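Local coordinates for protein monovalent Na+/H+ antiporter subunit G (Dietzia sp. DQ12-45-1b, PDB 7D3U) that forms a small membrane subunit of the Mrp complex, a multisubunit bacterial sodium/proton antiporter, packing between subunit F and the subunit E-type cation antiporter chain, at the interface of chains B and A and the interface of chains A and C. Coordinates in Å, arbitrary orientation; residue numbers count along the deposited sequence, not the author numbering. Chains: chain A, Monovalent Na+/H+ antiporter subunit G; chain B, Monovalent Na+/H+ antiporter subunit F; chain C, Cation antiporter.

Subunit G sits between subunit F and the subunit E-type chain C: contacts 1 and 2 join it to the former and contact 3 to the latter. The C-alpha centres of contacts 1 and 2 lie about 12 Å apart, those of contacts 1 and 3 about 13 Å, and those of contacts 2 and 3 about 15 Å. B:Leu37 and A:Phe22 belong to both F-side contacts, making them one continuous seam. Helix 35-60 of chain A takes part in all three, and helix 68-95 in contacts 1 and 3, so the same helices hold both partners in the Mrp assembly.

Contact 1: the interface of chains B and A. Residues chain B 36-37, 40-41, 43-44, 62, 66; chain A 22, 46, 50, 77, 80-81.
An apolar helix-to-helix interface between two membrane subunits of the Mrp (CPA3) antiporter family, this contact joins subunit F to subunit G within the complex. B:Phe40, on helix 30-52, is the main wedge: with CG anti to the carbonyl carbon (chi1 -78°), its ring enters the groove between helices 35-60 and 68-95 of chain A. Ring atom CD2 lies 3.4 Å from the methyl CD2 of A:Leu50, whose side chain crosses that of B:Phe40 at about a right angle. Farther along the ring, CE2 meets CB of A:Ser81 at 3.5 Å, and CZ approaches the hydroxyl of A:Ser80. That hydroxyl OG is hydrogen-bonded within chain A to the backbone carbonyl O of A:Gln77, 3.2 Å away, which ties the serine to its own helix, although the donor stands above the carbonyl plane and not on a lone pair. A:Leu50, CG anti to the backbone N (chi1 -176°), divides its branches: CD2 also faces CB of B:Ile43, while CD1 rests 3.5 Å from CA of B:Ala44. A:Phe22 comes from helix 5-28 and brings its ring edge to the backbone of helix 30-52, CE1 lying 3.5 Å from CA of B:Ala41, with CB of B:Phe40 in the ring plane. B:Leu37 slides past this phenylalanine in the opposite direction, its CD2 3.9 Å from CE1 of A:Phe22. At the other border, the extended chain of A:Gln77 crosses B:Thr66 obliquely, CG meeting the methyl CG2 at 3.4 Å.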
# COMPACT_ATOMS: atom_id res chain seq x y z
N ASP B 36 40.60 6.77 8.98
CA ASP B 36 41.26 6.05 10.06
C ASP B 36 41.68 7.00 11.18
O ASP B 36 41.37 6.77 12.36
CB ASP B 36 42.47 5.29 9.52
CG ASP B 36 43.31 4.66 10.61
OD1 ASP B 36 42.97 3.54 11.04
OD2 ASP B 36 44.30 5.29 11.03
N LEU B 37 42.39 8.07 10.82
CA LEU B 37 42.78 9.06 11.83
C LEU B 37 41.57 9.63 12.55
O LEU B 37 41.63 9.88 13.76
CB LEU B 37 43.60 10.18 11.18
CG LEU B 37 44.35 11.16 12.08
CD1 LEU B 37 43.47 12.33 12.51
CD2 LEU B 37 44.91 10.44 13.29
N PHE B 40 40.21 7.16 15.13
CA PHE B 40 41.03 7.16 16.34
C PHE B 40 40.81 8.44 17.15
O PHE B 40 40.76 8.41 18.39
CB PHE B 40 42.50 6.96 15.98
CG PHE B 40 42.84 5.53 15.66
CD1 PHE B 40 42.40 4.94 14.49
CD2 PHE B 40 43.60 4.78 16.53
CE1 PHE B 40 42.71 3.64 14.20
CE2 PHE B 40 43.91 3.47 16.24
CZ PHE B 40 43.47 2.90 15.07
N ALA B 41 40.65 9.58 16.47
CA ALA B 41 40.32 10.82 17.17
C ALA B 41 38.96 10.74 17.84
O ALA B 41 38.76 11.33 18.90
CB ALA B 41 40.37 12.00 16.20
N ILE B 43 37.64 7.93 19.08
CA ILE B 43 37.87 7.16 20.30
C ILE B 43 38.47 8.04 21.38
O ILE B 43 38.08 7.98 22.56
CB ILE B 43 38.76 5.94 20.00
CG1 ILE B 43 38.14 5.09 18.90
CG2 ILE B 43 38.94 5.11 21.26
CD1 ILE B 43 38.98 3.89 18.53
N ALA B 44 39.43 8.89 21.01
CA ALA B 44 40.01 9.83 21.97
C ALA B 44 38.94 10.76 22.53
O ALA B 44 38.94 11.05 23.74
CB ALA B 44 41.13 10.63 21.31
N VAL B 62 35.47 2.09 24.67
CA VAL B 62 36.84 2.18 24.20
C VAL B 62 37.37 0.80 23.84
O VAL B 62 38.13 0.64 22.88
CB VAL B 62 37.73 2.88 25.24
CG1 VAL B 62 39.20 2.66 24.94
CG2 VAL B 62 37.41 4.36 25.29
N THR B 66 37.78 0.31 19.35
CA THR B 66 39.01 -0.15 18.71
C THR B 66 38.75 -1.36 17.83
O THR B 66 39.35 -1.48 16.75
CB THR B 66 40.06 -0.46 19.77
OG1 THR B 66 39.57 -1.50 20.63
CG2 THR B 66 40.34 0.76 20.60
N PHE A 22 47.78 14.02 18.28
CA PHE A 22 46.69 13.95 17.31
C PHE A 22 46.70 15.17 16.40
O PHE A 22 46.49 15.05 15.18
CB PHE A 22 45.35 13.83 18.03
CG PHE A 22 44.82 12.44 18.08
CD1 PHE A 22 44.31 11.84 16.95
CD2 PHE A 22 44.81 11.73 19.27
CE1 PHE A 22 43.82 10.55 16.99
CE2 PHE A 22 44.32 10.44 19.32
CZ PHE A 22 43.82 9.85 18.18
N ALA A 46 48.12 8.21 15.10
CA ALA A 46 46.84 7.68 15.57
C ALA A 46 47.01 6.62 16.64
O ALA A 46 46.08 6.38 17.41
CB ALA A 46 46.04 7.11 14.39
N LEU A 50 46.42 8.27 20.66
CA LEU A 50 45.23 7.67 21.24
C LEU A 50 45.57 6.85 22.48
O LEU A 50 44.81 6.86 23.45
CB LEU A 50 44.52 6.80 20.20
CG LEU A 50 43.20 6.20 20.69
CD1 LEU A 50 42.37 7.24 21.41
CD2 LEU A 50 42.40 5.61 19.55
N GLN A 77 44.85 -0.84 20.30
CA GLN A 77 44.98 0.42 19.58
C GLN A 77 46.29 0.48 18.82
O GLN A 77 46.33 0.89 17.66
CB GLN A 77 44.88 1.60 20.54
CG GLN A 77 43.52 1.76 21.17
CD GLN A 77 43.48 2.89 22.18
OE1 GLN A 77 44.50 3.26 22.75
NE2 GLN A 77 42.30 3.44 22.40
N SER A 80 46.15 -2.02 15.88
CA SER A 80 45.18 -1.63 14.87
C SER A 80 45.64 -0.40 14.10
O SER A 80 45.48 -0.33 12.88
CB SER A 80 43.82 -1.38 15.52
OG SER A 80 43.76 -0.10 16.12
N SER A 81 46.22 0.59 14.80
CA SER A 81 46.75 1.75 14.10
C SER A 81 47.94 1.40 13.22
O SER A 81 48.21 2.11 12.25
CB SER A 81 47.15 2.83 15.09
OG SER A 81 47.70 3.95 14.42

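Contact 2: the interface of chains B and A. Residues chain B 14, 17-18, 20, 34, 37; chain A 22-23, 26-27, 29-30, 42.
This is a close-packed, apolar interface between transmembrane helices, and it extends the attachment of subunit F to subunit G in the Mrp complex. Small residues let the backbones of the two first helices approach: CB of A:Ala26 is 3.6 Å from CA of B:Ala14, and CB of B:Ala14 lies 3.6 Å from CA of A:Leu23. Each alanine methyl therefore rests against the main chain of the opposite helix. Larger side chains flank this pair. B:Leu17 runs side by side with A:Ile27, both pointing the same way, its CD1 4.1 Å from CG1 of the isoleucine; its other branch, CD2, faces A:Leu30, crossing it at about a right angle. A:Leu30, with CG anti to the carbonyl carbon (chi1 -60°), presents its methyl CD2 in plane at the edge of the B:Tyr20 ring, 3.5 Å from ring atom CD2. The tyrosine has CG anti to the backbone N (chi1 155°), and its side chain crosses the leucine obliquely. A:Leu29 sends CD1 between two helices of subunit F, 3.7 Å from CB of B:Ser18 and equally near CA of B:Ala34. B:Leu37, which also borders A:Phe22, crosses A:Ile42 at about a right angle, the tip CD1 of the isoleucine 3.7 Å from CG of the leucine. The site thus sets helix 5-28 of chain A and the loop residues after it against helices 2-23 and 30-52 of chain B, with helix 35-60 of chain A closing one border.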
# COMPACT_ATOMS: atom_id res chain seq x y z
N ALA B 14 42.04 18.83 15.39
CA ALA B 14 42.73 17.82 14.59
C ALA B 14 41.75 17.04 13.72
O ALA B 14 42.03 16.77 12.55
CB ALA B 14 43.50 16.87 15.51
N LEU B 17 40.70 19.25 10.77
CA LEU B 17 41.73 19.33 9.74
C LEU B 17 41.81 18.03 8.95
O LEU B 17 41.89 18.04 7.71
CB LEU B 17 43.08 19.65 10.38
CG LEU B 17 43.19 21.02 11.05
CD1 LEU B 17 44.56 21.19 11.68
CD2 LEU B 17 42.92 22.12 10.05
N SER B 18 41.78 16.89 9.64
CA SER B 18 41.84 15.62 8.93
C SER B 18 40.59 15.39 8.09
O SER B 18 40.66 14.75 7.04
CB SER B 18 42.03 14.47 9.93
OG SER B 18 42.04 13.23 9.26
N TYR B 20 38.99 17.89 6.61
CA TYR B 20 39.28 18.70 5.43
C TYR B 20 40.13 17.91 4.44
O TYR B 20 39.89 17.97 3.23
CB TYR B 20 39.99 19.99 5.82
CG TYR B 20 40.83 20.55 4.69
CD1 TYR B 20 40.24 21.21 3.62
CD2 TYR B 20 42.21 20.40 4.68
CE1 TYR B 20 41.00 21.71 2.59
CE2 TYR B 20 42.97 20.90 3.65
CZ TYR B 20 42.37 21.56 2.60
OH TYR B 20 43.13 22.06 1.57
N ALA B 34 42.42 9.44 6.21
CA ALA B 34 41.76 10.45 7.02
C ALA B 34 40.63 9.84 7.84
O ALA B 34 40.42 10.22 9.00
CB ALA B 34 41.23 11.58 6.14
N LEU B 37 42.39 8.07 10.82
CA LEU B 37 42.78 9.06 11.83
C LEU B 37 41.57 9.63 12.55
O LEU B 37 41.63 9.88 13.76
CB LEU B 37 43.60 10.18 11.18
CG LEU B 37 44.35 11.16 12.08
CD1 LEU B 37 43.47 12.33 12.51
CD2 LEU B 37 44.91 10.44 13.29
N PHE A 22 47.78 14.02 18.28
CA PHE A 22 46.69 13.95 17.31
C PHE A 22 46.70 15.17 16.40
O PHE A 22 46.49 15.05 15.18
CB PHE A 22 45.35 13.83 18.03
CG PHE A 22 44.82 12.44 18.08
CD1 PHE A 22 44.31 11.84 16.95
CD2 PHE A 22 44.81 11.73 19.27
CE1 PHE A 22 43.82 10.55 16.99
CE2 PHE A 22 44.32 10.44 19.32
CZ PHE A 22 43.82 9.85 18.18
N LEU A 23 46.95 16.35 16.96
CA LEU A 23 47.01 17.56 16.15
C LEU A 23 48.18 17.51 15.18
O LEU A 23 48.07 17.97 14.03
CB LEU A 23 47.09 18.79 17.04
CG LEU A 23 46.91 20.15 16.37
CD1 LEU A 23 45.99 21.02 17.20
CD2 LEU A 23 48.25 20.83 16.18
N ALA A 26 47.30 15.19 12.39
CA ALA A 26 46.32 15.80 11.51
C ALA A 26 46.96 16.84 10.60
O ALA A 26 46.66 16.89 9.40
CB ALA A 26 45.19 16.44 12.32
N ILE A 27 47.83 17.70 11.15
CA ILE A 27 48.58 18.63 10.32
C ILE A 27 49.42 17.87 9.30
O ILE A 27 49.62 18.34 8.17
CB ILE A 27 49.45 19.55 11.20
CG1 ILE A 27 48.56 20.48 12.02
CG2 ILE A 27 50.40 20.36 10.35
CD1 ILE A 27 49.32 21.55 12.76
N LEU A 29 48.40 15.26 7.78
CA LEU A 29 47.47 14.97 6.70
C LEU A 29 47.28 16.15 5.75
O LEU A 29 46.70 15.97 4.68
CB LEU A 29 46.12 14.55 7.26
CG LEU A 29 46.00 13.11 7.75
CD1 LEU A 29 44.54 12.72 7.89
CD2 LEU A 29 46.71 12.17 6.79
N LEU A 30 47.75 17.34 6.11
CA LEU A 30 47.66 18.51 5.24
C LEU A 30 48.93 18.73 4.44
O LEU A 30 48.91 18.69 3.21
CB LEU A 30 47.33 19.76 6.07
CG LEU A 30 46.03 19.79 6.88
CD1 LEU A 30 45.55 21.22 7.04
CD2 LEU A 30 44.96 18.94 6.23
N ILE A 42 50.53 8.64 9.98
CA ILE A 42 49.30 8.30 10.69
C ILE A 42 49.50 7.04 11.52
O ILE A 42 49.06 6.97 12.67
CB ILE A 42 48.14 8.15 9.70
CG1 ILE A 42 47.70 9.51 9.18
CG2 ILE A 42 46.97 7.44 10.36
CD1 ILE A 42 47.48 10.53 10.27

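Contact 3: the interface of chains A and C. Residues chain A 39-40, 43-44, 78, 82, 85-86; chain C 62, 65-68, 70-71.
Subunit G of the Mrp (CPA3) antiporter here meets the subunit E-type chain C, whose helix 54-66, following turn and first residues of strand 70-76 lie against helices 35-60 and 68-95 of chain A. Apolar contacts carry the junction. A:Ala82 faces the helix of chain C with its CB, 3.8 Å from CB of C:Ser62, while CA of A:Ala82 is 4.0 Å from the methyl CG2 of C:Thr65. C:Leu71, its CG anti to the backbone N (chi1 155°), spans both chain A helices, CD1 turned to CA of A:Met86 and CD2 to CB of A:Ser39. Its CB lies 3.6 Å from CB of A:Ser40. C:Leu66 has CG anti to the carbonyl carbon (chi1 -63°) and directs CG toward CB of A:Ala82. The bent chain of A:Met86 obliquely crosses C:Thr65, its sulfur SD 4.1 Å from CB of the threonine.

Polar groups face carbon or sulfur across the boundary. The hydroxyl OG1 of C:Thr65, anti to the carbonyl carbon (chi1 -64°), lies on the side of the A:Met86 sulfur. Backbone carbonyls also meet aliphatic groups: O of C:Leu66 is 3.4 Å from the A:Ala44 methyl CB, and O of A:Gly43 is 3.4 Å from CD2 of C:Leu66.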
# COMPACT_ATOMS: atom_id res chain seq x y z
N SER A 39 50.38 7.94 5.36
CA SER A 39 50.13 6.71 6.11
C SER A 39 51.26 6.42 7.09
O SER A 39 51.01 5.93 8.20
CB SER A 39 49.94 5.54 5.15
OG SER A 39 48.88 5.79 4.24
N SER A 40 52.50 6.72 6.70
CA SER A 40 53.62 6.51 7.61
C SER A 40 53.53 7.42 8.83
O SER A 40 53.95 7.02 9.92
CB SER A 40 54.94 6.74 6.87
OG SER A 40 55.09 8.10 6.51
N GLY A 43 50.16 6.02 10.96
CA GLY A 43 50.39 4.79 11.70
C GLY A 43 51.03 5.01 13.06
O GLY A 43 50.79 4.25 13.99
N ALA A 44 51.84 6.06 13.19
CA ALA A 44 52.43 6.40 14.47
C ALA A 44 51.56 7.36 15.27
O ALA A 44 51.39 7.17 16.48
CB ALA A 44 53.82 7.02 14.27
N PHE A 78 47.39 0.06 19.46
CA PHE A 78 48.68 0.07 18.78
C PHE A 78 48.65 -0.84 17.55
O PHE A 78 48.98 -0.41 16.43
CB PHE A 78 49.78 -0.37 19.74
CG PHE A 78 50.36 0.76 20.54
CD1 PHE A 78 50.74 1.94 19.92
CD2 PHE A 78 50.52 0.65 21.91
CE1 PHE A 78 51.27 2.98 20.65
CE2 PHE A 78 51.06 1.69 22.64
CZ PHE A 78 51.43 2.86 22.01
N ALA A 82 48.65 0.31 13.54
CA ALA A 82 49.69 -0.15 12.64
C ALA A 82 49.09 -0.83 11.41
O ALA A 82 49.40 -0.47 10.27
CB ALA A 82 50.64 -1.09 13.37
N ALA A 85 46.88 1.31 8.84
CA ALA A 85 47.70 2.15 7.97
C ALA A 85 48.48 1.31 6.97
O ALA A 85 48.61 1.69 5.80
CB ALA A 85 48.65 3.00 8.81
N MET A 86 48.98 0.15 7.40
CA MET A 86 49.69 -0.74 6.49
C MET A 86 48.81 -1.14 5.32
O MET A 86 49.20 -1.02 4.15
CB MET A 86 50.18 -1.98 7.24
CG MET A 86 51.48 -1.79 7.97
SD MET A 86 51.60 -2.75 9.48
CE MET A 86 51.00 -4.33 8.90
N SER C 62 54.68 -4.23 12.01
CA SER C 62 53.95 -3.29 12.85
C SER C 62 54.90 -2.36 13.58
O SER C 62 54.62 -1.16 13.71
CB SER C 62 53.05 -4.05 13.83
OG SER C 62 53.81 -4.59 14.89
N THR C 65 56.08 0.20 11.16
CA THR C 65 55.06 1.21 10.89
C THR C 65 54.94 2.20 12.04
O THR C 65 54.88 3.41 11.82
CB THR C 65 53.71 0.53 10.63
OG1 THR C 65 53.80 -0.26 9.44
CG2 THR C 65 52.62 1.56 10.46
N LEU C 66 54.91 1.70 13.28
CA LEU C 66 54.78 2.58 14.44
C LEU C 66 55.99 3.50 14.60
O LEU C 66 55.87 4.54 15.25
CB LEU C 66 54.58 1.75 15.70
CG LEU C 66 53.29 0.92 15.73
CD1 LEU C 66 53.36 -0.13 16.82
CD2 LEU C 66 52.09 1.82 15.94
N THR C 67 57.13 3.14 14.03
CA THR C 67 58.26 4.06 14.00
C THR C 67 57.88 5.30 13.20
O THR C 67 57.30 5.18 12.11
CB THR C 67 59.49 3.38 13.40
OG1 THR C 67 59.61 2.06 13.92
CG2 THR C 67 60.75 4.16 13.72
N PRO C 68 58.18 6.51 13.69
CA PRO C 68 57.68 7.72 13.04
C PRO C 68 58.32 8.04 11.70
O PRO C 68 58.01 9.09 11.12
CB PRO C 68 58.00 8.83 14.06
CG PRO C 68 58.25 8.12 15.34
CD PRO C 68 58.85 6.81 14.97
N THR C 70 59.04 5.39 9.09
CA THR C 70 58.94 4.30 8.14
C THR C 70 57.49 3.83 8.07
O THR C 70 56.61 4.32 8.78
CB THR C 70 59.87 3.15 8.50
OG1 THR C 70 59.65 2.77 9.87
CG2 THR C 70 61.32 3.55 8.32
N LEU C 71 57.26 2.84 7.20
CA LEU C 71 55.96 2.22 7.02
C LEU C 71 56.14 0.98 6.16
O LEU C 71 56.86 1.03 5.15
CB LEU C 71 54.96 3.18 6.36
CG LEU C 71 53.79 2.56 5.59
CD1 LEU C 71 52.79 1.94 6.54
CD2 LEU C 71 53.13 3.61 4.72